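P800 reaction center core protein (Heliobacterium modesticaldum, PDB 5V8K) forms the homodimeric, membrane-embedded photosynthetic reaction center that binds bacteriochlorophyll g and g' pigments and probably passes light-driven electrons to a [4Fe-4S] cluster. Local coordinates at residues 286-290 / 304-309; 449-453 / 590-594. All coordinates share one frame. Residues are numbered along the deposited sequence.

The two contacts illustrate how one all-helical membrane protein packs differently at its periphery and in its middle. Contact 1 is partly buried, its centre about 28 Å from that of the chain, and joins the end of a long helix to a short one only 14 residues later, beside a phospholipid headgroup. Contact 2, its centre about 10 Å from that of the chain, is entirely buried and pairs two predicted transmembrane helices 137 residues apart among pigments. The centres of contact 1 and contact 2 lie about 33 Å apart, and no helix is shared. Both are apolar across the segments: contact 1 adds an aromatic ring packed against methionine, whereas contact 2 relies on aliphatic and thioether groups, while Q450, off the interface, reaches a pigment magnesium through a water.

Contact 1 (286-290 / 304-309); sequences MLRVL and FIKRCY. With DGG (1-[glycerolylphosphonyl]-2-[8-(2-hexyl-cyclopropyl)-octanal-1-yl]-3-[hexadecanal-1-yl]-glycerol), chain B.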
loop_
_atom_site.group_PDB
_atom_site.type_symbol
_atom_site.label_atom_id
_atom_site.label_comp_id
_atom_site.label_asym_id
_atom_site.label_seq_id
_atom_site.Cartn_x
_atom_site.Cartn_y
_atom_site.Cartn_z
ATOM N N MET A 286 -24.043 -10.861 22.429
ATOM C CA MET A 286 -24.996 -11.795 21.834
ATOM C C MET A 286 -24.389 -13.176 21.687
ATOM O O MET A 286 -25.053 -14.187 21.929
ATOM C CB MET A 286 -25.461 -11.293 20.471
ATOM C CG MET A 286 -26.270 -10.043 20.554
ATOM S SD MET A 286 -26.153 -9.202 18.982
ATOM C CE MET A 286 -27.781 -8.600 18.862
ATOM N N LEU A 287 -23.127 -13.236 21.281
ATOM C CA LEU A 287 -22.484 -14.519 21.078
ATOM C C LEU A 287 -22.365 -15.279 22.388
ATOM O O LEU A 287 -22.540 -16.507 22.415
ATOM C CB LEU A 287 -21.119 -14.298 20.434
ATOM C CG LEU A 287 -20.384 -15.537 19.973
ATOM C CD1 LEU A 287 -21.199 -16.258 18.860
ATOM C CD2 LEU A 287 -18.985 -15.173 19.453
ATOM N N ARG A 288 -22.106 -14.571 23.498
ATOM C CA ARG A 288 -22.089 -15.238 24.800
ATOM C C ARG A 288 -23.477 -15.733 25.174
ATOM O O ARG A 288 -23.615 -16.812 25.765
ATOM C CB ARG A 288 -21.531 -14.311 25.878
ATOM C CG ARG A 288 -20.032 -14.080 25.708
ATOM C CD ARG A 288 -19.403 -13.382 26.903
ATOM N NE ARG A 288 -19.820 -11.975 27.040
ATOM C CZ ARG A 288 -20.688 -11.516 27.944
ATOM N NH1 ARG A 288 -21.248 -12.329 28.819
ATOM N NH2 ARG A 288 -20.992 -10.231 27.979
ATOM N N VAL A 289 -24.519 -14.976 24.817
ATOM C CA VAL A 289 -25.877 -15.471 25.007
ATOM C C VAL A 289 -26.065 -16.793 24.262
ATOM O O VAL A 289 -26.617 -17.762 24.799
ATOM C CB VAL A 289 -26.906 -14.432 24.540
ATOM C CG1 VAL A 289 -28.286 -15.083 24.443
ATOM C CG2 VAL A 289 -26.979 -13.316 25.480
ATOM N N LEU A 290 -25.625 -16.836 22.997
ATOM C CA LEU A 290 -25.824 -18.019 22.167
ATOM C C LEU A 290 -24.960 -19.189 22.608
ATOM O O LEU A 290 -25.262 -20.335 22.254
ATOM C CB LEU A 290 -25.519 -17.720 20.696
ATOM C CG LEU A 290 -26.317 -16.651 19.955
ATOM C CD1 LEU A 290 -25.640 -16.380 18.621
ATOM C CD2 LEU A 290 -27.719 -17.083 19.722
ATOM N N PHE A 304 -33.161 -12.146 17.834
ATOM C CA PHE A 304 -31.821 -12.379 17.295
ATOM C C PHE A 304 -31.341 -13.795 17.567
ATOM O O PHE A 304 -30.496 -14.307 16.828
ATOM C CB PHE A 304 -30.799 -11.383 17.856
ATOM C CG PHE A 304 -30.417 -11.631 19.294
ATOM C CD1 PHE A 304 -29.415 -12.538 19.625
ATOM C CD2 PHE A 304 -31.058 -10.945 20.319
ATOM C CE1 PHE A 304 -29.060 -12.765 20.960
ATOM C CE2 PHE A 304 -30.715 -11.168 21.661
ATOM C CZ PHE A 304 -29.712 -12.082 21.980
ATOM N N ILE A 305 -31.836 -14.438 18.619
ATOM C CA ILE A 305 -31.495 -15.842 18.802
ATOM C C ILE A 305 -31.920 -16.639 17.572
ATOM O O ILE A 305 -31.174 -17.495 17.083
ATOM C CB ILE A 305 -32.124 -16.404 20.088
ATOM C CG1 ILE A 305 -31.460 -15.803 21.338
ATOM C CG2 ILE A 305 -31.978 -17.922 20.120
ATOM C CD1 ILE A 305 -32.026 -14.478 21.777
ATOM N N LYS A 306 -33.101 -16.343 17.025
ATOM C CA LYS A 306 -33.538 -17.048 15.826
ATOM C C LYS A 306 -32.712 -16.614 14.615
ATOM O O LYS A 306 -32.199 -17.455 13.867
ATOM C CB LYS A 306 -35.036 -16.823 15.585
ATOM N N ARG A 307 -32.538 -15.303 14.432
ATOM C CA ARG A 307 -31.880 -14.803 13.233
ATOM C C ARG A 307 -30.449 -15.306 13.132
ATOM O O ARG A 307 -29.946 -15.533 12.025
ATOM C CB ARG A 307 -31.908 -13.270 13.227
ATOM C CG ARG A 307 -33.256 -12.700 12.928
ATOM C CD ARG A 307 -33.360 -11.247 13.326
ATOM N NE ARG A 307 -34.594 -10.669 12.815
ATOM C CZ ARG A 307 -35.049 -9.466 13.130
ATOM N NH1 ARG A 307 -34.372 -8.694 13.972
ATOM N NH2 ARG A 307 -36.191 -9.039 12.606
ATOM N N CYS A 308 -29.762 -15.444 14.269
ATOM C CA CYS A 308 -28.392 -15.946 14.257
ATOM C C CYS A 308 -28.298 -17.414 13.846
ATOM O O CYS A 308 -27.180 -17.920 13.691
ATOM C CB CYS A 308 -27.734 -15.781 15.620
ATOM S SG CYS A 308 -27.415 -14.085 16.115
ATOM N N TYR A 309 -29.428 -18.109 13.683
ATOM C CA TYR A 309 -29.434 -19.458 13.139
ATOM C C TYR A 309 -30.163 -19.574 11.812
ATOM O O TYR A 309 -30.187 -20.667 11.240
ATOM C CB TYR A 309 -30.073 -20.446 14.139
ATOM C CG TYR A 309 -29.192 -20.718 15.335
ATOM C CD1 TYR A 309 -28.221 -21.705 15.292
ATOM C CD2 TYR A 309 -29.328 -19.984 16.510
ATOM C CE1 TYR A 309 -27.402 -21.961 16.390
ATOM C CE2 TYR A 309 -28.521 -20.230 17.610
ATOM C CZ TYR A 309 -27.554 -21.216 17.541
ATOM O OH TYR A 309 -26.747 -21.467 18.629
HETATM C C16 DGG B . -22.292 5.588 12.135
HETATM C C15 DGG B . -23.628 6.156 11.761
HETATM C C14 DGG B . -24.673 5.601 12.694
HETATM C C13 DGG B . -25.900 5.114 11.958
HETATM C C12 DGG B . -27.028 6.104 12.138
HETATM C C11 DGG B . -28.301 5.437 12.599
HETATM C C10 DGG B . -28.400 4.042 12.041
HETATM C C9 DGG B . -29.705 3.388 12.445
HETATM C C8 DGG B . -29.854 2.000 11.832
HETATM C C7 DGG B . -31.014 1.224 12.436
HETATM C C6 DGG B . -30.732 0.735 13.855
HETATM C C5 DGG B . -29.822 -0.473 13.897
HETATM C C4 DGG B . -29.724 -1.082 15.278
HETATM C C3 DGG B . -31.067 -1.271 15.965
HETATM C C2 DGG B . -30.919 -2.013 17.299
HETATM C C1 DGG B . -32.232 -2.497 17.858
HETATM O O1 DGG B . -33.249 -2.342 17.256
HETATM O O17 DGG B . -32.318 -3.188 19.131
HETATM C C17 DGG B . -32.985 -4.436 19.353
HETATM C C19 DGG B . -32.216 -5.331 20.347
HETATM O O19 DGG B . -32.134 -4.788 21.668
HETATM C C21 DGG B . -33.279 -4.087 22.214
HETATM O O21 DGG B . -34.309 -4.688 22.386
HETATM C C22 DGG B . -33.207 -2.622 22.605
HETATM C C23 DGG B . -34.569 -1.897 22.663
HETATM C C24 DGG B . -34.590 -0.487 22.095
HETATM C C25 DGG B . -33.778 -0.410 20.811
HETATM C C26 DGG B . -33.871 0.972 20.181
HETATM C C27 DGG B . -32.972 1.131 18.959
HETATM C C28 DGG B . -32.966 2.566 18.443
HETATM C C29 DGG B . -32.221 2.694 17.121
HETATM C C30 DGG B . -32.411 4.045 16.447
HETATM C C31 DGG B . -32.028 3.941 14.990
HETATM C C18 DGG B . -32.858 -6.717 20.400
HETATM P P DGG B . -34.232 -8.061 18.561
HETATM O OP1 DGG B . -35.344 -8.075 19.529
HETATM O OP2 DGG B . -33.041 -7.138 19.061
HETATM O OP3 DGG B . -33.562 -9.313 18.160
HETATM O OP4 DGG B . -34.697 -7.164 17.339
HETATM C C40 DGG B . -36.048 -6.754 17.189
HETATM C C41 DGG B . -36.389 -6.641 15.701
HETATM O O42 DGG B . -35.578 -5.642 15.115
HETATM C C43 DGG B . -37.837 -6.248 15.493
HETATM O O44 DGG B . -38.061 -5.971 14.112
#
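The C-terminal end of helix 258-291 meets the short helix 303-307 and the turn after it, with CA atoms 8.2 Å apart at M286 and F304 and 6.9 Å apart at L290 and I305. Each segment keeps its own helical hydrogen bonds, L290 N to M286 O and C308 N to F304 O, both 2.9 Å; the join is made by apolar packing. M286 lies over one face of the F304 ring: its CG is 4.2 Å from the ring centroid in a CH-pi contact, and SD, 5.0 Å from the same centroid, adds a Met-aromatic contact. V289 meets the ring edge, CG1 to F304 CZ 4.1 Å. One turn after M286, L290 packs against I305, C308 and Y309, its CD2 4.3 Å from I305 CG1 and 3.9 Å from Y309 CE2, its CD1 3.7 Å from C308 CB. The contact thus joins a predicted transmembrane helix end to a lipid headgroup pocket, with F304 N 2.9 Å from phosphate oxygen OP3 of DGG and R307 NH1 3.4 Å from DGG C41; M286 and R307 also touch a bacteriochlorophyll g. Helix 376-401 flanks the contact, touching M286 through V400 and R307 and C308 through F401; beyond it, loop residues K404 and V405 pack on Y309.

Contact 2 (449-453 / 590-594); sequences LQVIA and TIVCM. With GBF (Bacteriochlorophyll g), chain D.
Within the pigment-bearing transmembrane core, helix 449-459 runs beside helix 575-599. Over 449-453 and 590-594 both are alpha-helical and nearly parallel, at 8°, with axes 11.9 Å apart; A453 N donates a hydrogen bond to L449 O (3.0 Å) and M594 N to T590 O (3.1 Å). The CA register pairs L449 with T590 (8.5 Å), I452 with I591 (8.9 Å) and A453 with M594 (8.1 Å). L449 (m, t) sets CD2 3.9 Å from T590 CG2 and 4.4 Å from I591 CD1. I452 (m, t) sets CG2 4.1 Å from CD1 of I591 (m, m) and 3.9 Å from M594 SD. The M594 (m, t, p) methyl CE lies on backbone, 3.8 Å from I452 O and 3.7 Å from A453 CA. T590 OG1 is hydrogen-bonded to F586 O. Q450 OE1 accepts from a water at 2.5 Å, which ligates GBF MG at 2.6 Å. These paired helices of a PsaA/PsaB-family core line a bacteriochlorophyll g' pocket through A453, T590, C593 and M594.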
loop_
_atom_site.group_PDB
_atom_site.type_symbol
_atom_site.label_atom_id
_atom_site.label_comp_id
_atom_site.label_asym_id
_atom_site.label_seq_id
_atom_site.Cartn_x
_atom_site.Cartn_y
_atom_site.Cartn_z
ATOM N N LEU A 449 -12.206 3.175 6.311
ATOM C CA LEU A 449 -11.482 4.153 5.512
ATOM C C LEU A 449 -12.252 4.633 4.290
ATOM O O LEU A 449 -11.955 5.734 3.804
ATOM C CB LEU A 449 -10.135 3.600 5.051
ATOM C CG LEU A 449 -9.216 3.282 6.228
ATOM C CD1 LEU A 449 -7.960 2.602 5.765
ATOM C CD2 LEU A 449 -8.844 4.550 7.014
ATOM N N GLN A 450 -13.219 3.849 3.775
ATOM C CA GLN A 450 -14.080 4.338 2.707
ATOM C C GLN A 450 -15.109 5.362 3.168
ATOM O O GLN A 450 -15.789 5.964 2.325
ATOM C CB GLN A 450 -14.792 3.141 2.050
ATOM C CG GLN A 450 -13.864 2.264 1.294
ATOM C CD GLN A 450 -12.960 3.087 0.451
ATOM O OE1 GLN A 450 -11.805 3.297 0.790
ATOM N NE2 GLN A 450 -13.510 3.643 -0.621
ATOM N N VAL A 451 -15.250 5.556 4.472
ATOM C CA VAL A 451 -16.016 6.669 5.025
ATOM C C VAL A 451 -15.098 7.853 5.346
ATOM O O VAL A 451 -15.344 8.986 4.924
ATOM C CB VAL A 451 -16.789 6.206 6.284
ATOM C CG1 VAL A 451 -17.553 7.342 6.892
ATOM C CG2 VAL A 451 -17.722 5.020 5.957
ATOM N N ILE A 452 -13.999 7.581 6.051
ATOM C CA ILE A 452 -13.146 8.638 6.562
ATOM C C ILE A 452 -12.474 9.407 5.424
ATOM O O ILE A 452 -12.428 10.635 5.440
ATOM C CB ILE A 452 -12.122 8.050 7.551
ATOM C CG1 ILE A 452 -12.877 7.547 8.788
ATOM C CG2 ILE A 452 -11.083 9.115 7.999
ATOM C CD1 ILE A 452 -12.079 6.576 9.666
ATOM N N ALA A 453 -11.944 8.705 4.424
ATOM C CA ALA A 453 -11.144 9.407 3.423
ATOM C C ALA A 453 -11.995 10.326 2.559
ATOM O O ALA A 453 -11.697 11.536 2.497
ATOM C CB ALA A 453 -10.361 8.403 2.580
ATOM N N THR A 590 -2.596 5.417 8.428
ATOM C CA THR A 590 -3.400 6.138 7.447
ATOM C C THR A 590 -3.916 7.440 8.043
ATOM O O THR A 590 -3.823 8.506 7.423
ATOM C CB THR A 590 -4.565 5.279 6.988
ATOM O OG1 THR A 590 -4.083 4.069 6.356
ATOM C CG2 THR A 590 -5.396 6.046 6.036
ATOM N N ILE A 591 -4.423 7.379 9.273
ATOM C CA ILE A 591 -4.920 8.577 9.939
ATOM C C ILE A 591 -3.793 9.607 10.153
ATOM O O ILE A 591 -4.024 10.817 10.040
ATOM C CB ILE A 591 -5.620 8.196 11.263
ATOM C CG1 ILE A 591 -6.836 7.295 11.038
ATOM C CG2 ILE A 591 -6.090 9.454 11.995
ATOM C CD1 ILE A 591 -7.743 7.694 9.921
ATOM N N VAL A 592 -2.564 9.157 10.451
ATOM C CA VAL A 592 -1.437 10.088 10.618
ATOM C C VAL A 592 -1.216 10.879 9.334
ATOM O O VAL A 592 -0.955 12.090 9.356
ATOM C CB VAL A 592 -0.148 9.342 11.002
ATOM C CG1 VAL A 592 1.084 10.215 10.745
ATOM C CG2 VAL A 592 -0.198 8.868 12.448
ATOM N N CYS A 593 -1.286 10.189 8.197
ATOM C CA CYS A 593 -1.080 10.830 6.905
ATOM C C CYS A 593 -2.152 11.885 6.664
ATOM O O CYS A 593 -1.849 13.015 6.244
ATOM C CB CYS A 593 -1.083 9.766 5.820
ATOM S SG CYS A 593 0.405 8.707 5.822
ATOM N N MET A 594 -3.400 11.559 7.018
ATOM C CA MET A 594 -4.503 12.497 6.872
ATOM C C MET A 594 -4.348 13.651 7.839
ATOM O O MET A 594 -4.685 14.787 7.513
ATOM C CB MET A 594 -5.837 11.776 7.081
ATOM C CG MET A 594 -6.139 10.732 5.978
ATOM S SD MET A 594 -7.688 9.921 6.322
ATOM C CE MET A 594 -8.641 11.157 5.553
HETATM MG MG GBF D . -9.311 2.147 -2.187
HETATM C CHA GBF D . -6.678 3.385 -4.150
HETATM C CHB GBF D . -11.392 2.978 -4.619
HETATM C CHC GBF D . -11.568 0.053 -0.615
HETATM C CHD GBF D . -6.870 0.941 0.092
HETATM N NA GBF D . -9.126 3.095 -3.944
HETATM C C1A GBF D . -8.073 3.712 -4.558
HETATM C C2A GBF D . -8.296 4.549 -5.807
HETATM C C3A GBF D . -9.811 4.365 -5.942
HETATM C C4A GBF D . -10.134 3.447 -4.737
HETATM C CMA GBF D . -10.479 5.720 -5.841
HETATM C CAA GBF D . -7.597 4.207 -7.132
HETATM C CBA GBF D . -7.791 5.351 -8.127
HETATM C CGA GBF D . -8.805 4.930 -9.189
HETATM O O1A GBF D . -9.339 3.819 -9.234
HETATM O O2A GBF D . -9.035 5.867 -10.249
HETATM N NB GBF D . -11.193 1.545 -2.620
HETATM C C1B GBF D . -11.965 2.073 -3.587
HETATM C C2B GBF D . -13.273 1.559 -3.468
HETATM C C3B GBF D . -13.271 0.740 -2.342
HETATM C C4B GBF D . -11.963 0.788 -1.828
HETATM C CMB GBF D . -14.412 1.905 -4.367
HETATM C CAB GBF D . -14.383 0.016 -1.707
HETATM C CBB GBF D . -15.639 0.166 -1.927
HETATM N NC GBF D . -9.201 0.708 -0.704
HETATM C C1C GBF D . -10.207 0.102 -0.083
HETATM C C2C GBF D . -10.141 -0.648 1.224
HETATM C C3C GBF D . -8.716 -0.269 1.309
HETATM C C4C GBF D . -8.240 0.484 0.245
HETATM C CMC GBF D . -11.079 -0.116 2.279
HETATM C CAC GBF D . -7.836 -0.639 2.434
HETATM C CBC GBF D . -8.223 -1.505 3.653
HETATM N ND GBF D . -7.347 2.173 -1.937
HETATM C C1D GBF D . -6.457 1.657 -1.119
HETATM C C2D GBF D . -4.909 1.694 -1.434
HETATM C C3D GBF D . -5.192 2.411 -2.601
HETATM C C4D GBF D . -6.542 2.703 -2.915
HETATM C CMD GBF D . -3.734 1.175 -0.680
HETATM C CAD GBF D . -4.414 3.133 -3.614
HETATM O OBD GBF D . -3.184 3.010 -3.981
HETATM C CBD GBF D . -5.332 3.750 -4.635
HETATM C CGD GBF D . -5.036 5.231 -4.735
HETATM O O1D GBF D . -5.688 6.132 -4.211
HETATM O O2D GBF D . -3.841 5.619 -5.450
HETATM C CED GBF D . -3.419 6.972 -5.404
HETATM C C1 GBF D . -9.908 5.538 -11.319
HETATM C C2 GBF D . -9.207 4.661 -12.304
HETATM C C3 GBF D . -8.753 5.157 -13.463
HETATM C C4 GBF D . -8.884 6.627 -13.749
HETATM C C5 GBF D . -8.064 4.251 -14.444
HETATM C C6 GBF D . -8.874 4.025 -15.730
HETATM C C7 GBF D . -10.093 3.166 -15.432
HETATM C C8 GBF D . -10.453 2.086 -16.141
HETATM C C9 GBF D . -9.648 1.578 -17.277
HETATM C C10 GBF D . -11.664 1.296 -15.731
HETATM C C11 GBF D . -11.249 0.549 -14.476
HETATM C C12 GBF D . -10.285 -0.519 -14.895
HETATM C C13 GBF D . -9.172 -0.803 -14.220
HETATM C C14 GBF D . -8.332 -1.901 -14.749
HETATM C C15 GBF D . -8.737 -0.070 -13.012
HETATM O O HOH W 1 -9.950 4.166 -0.710
#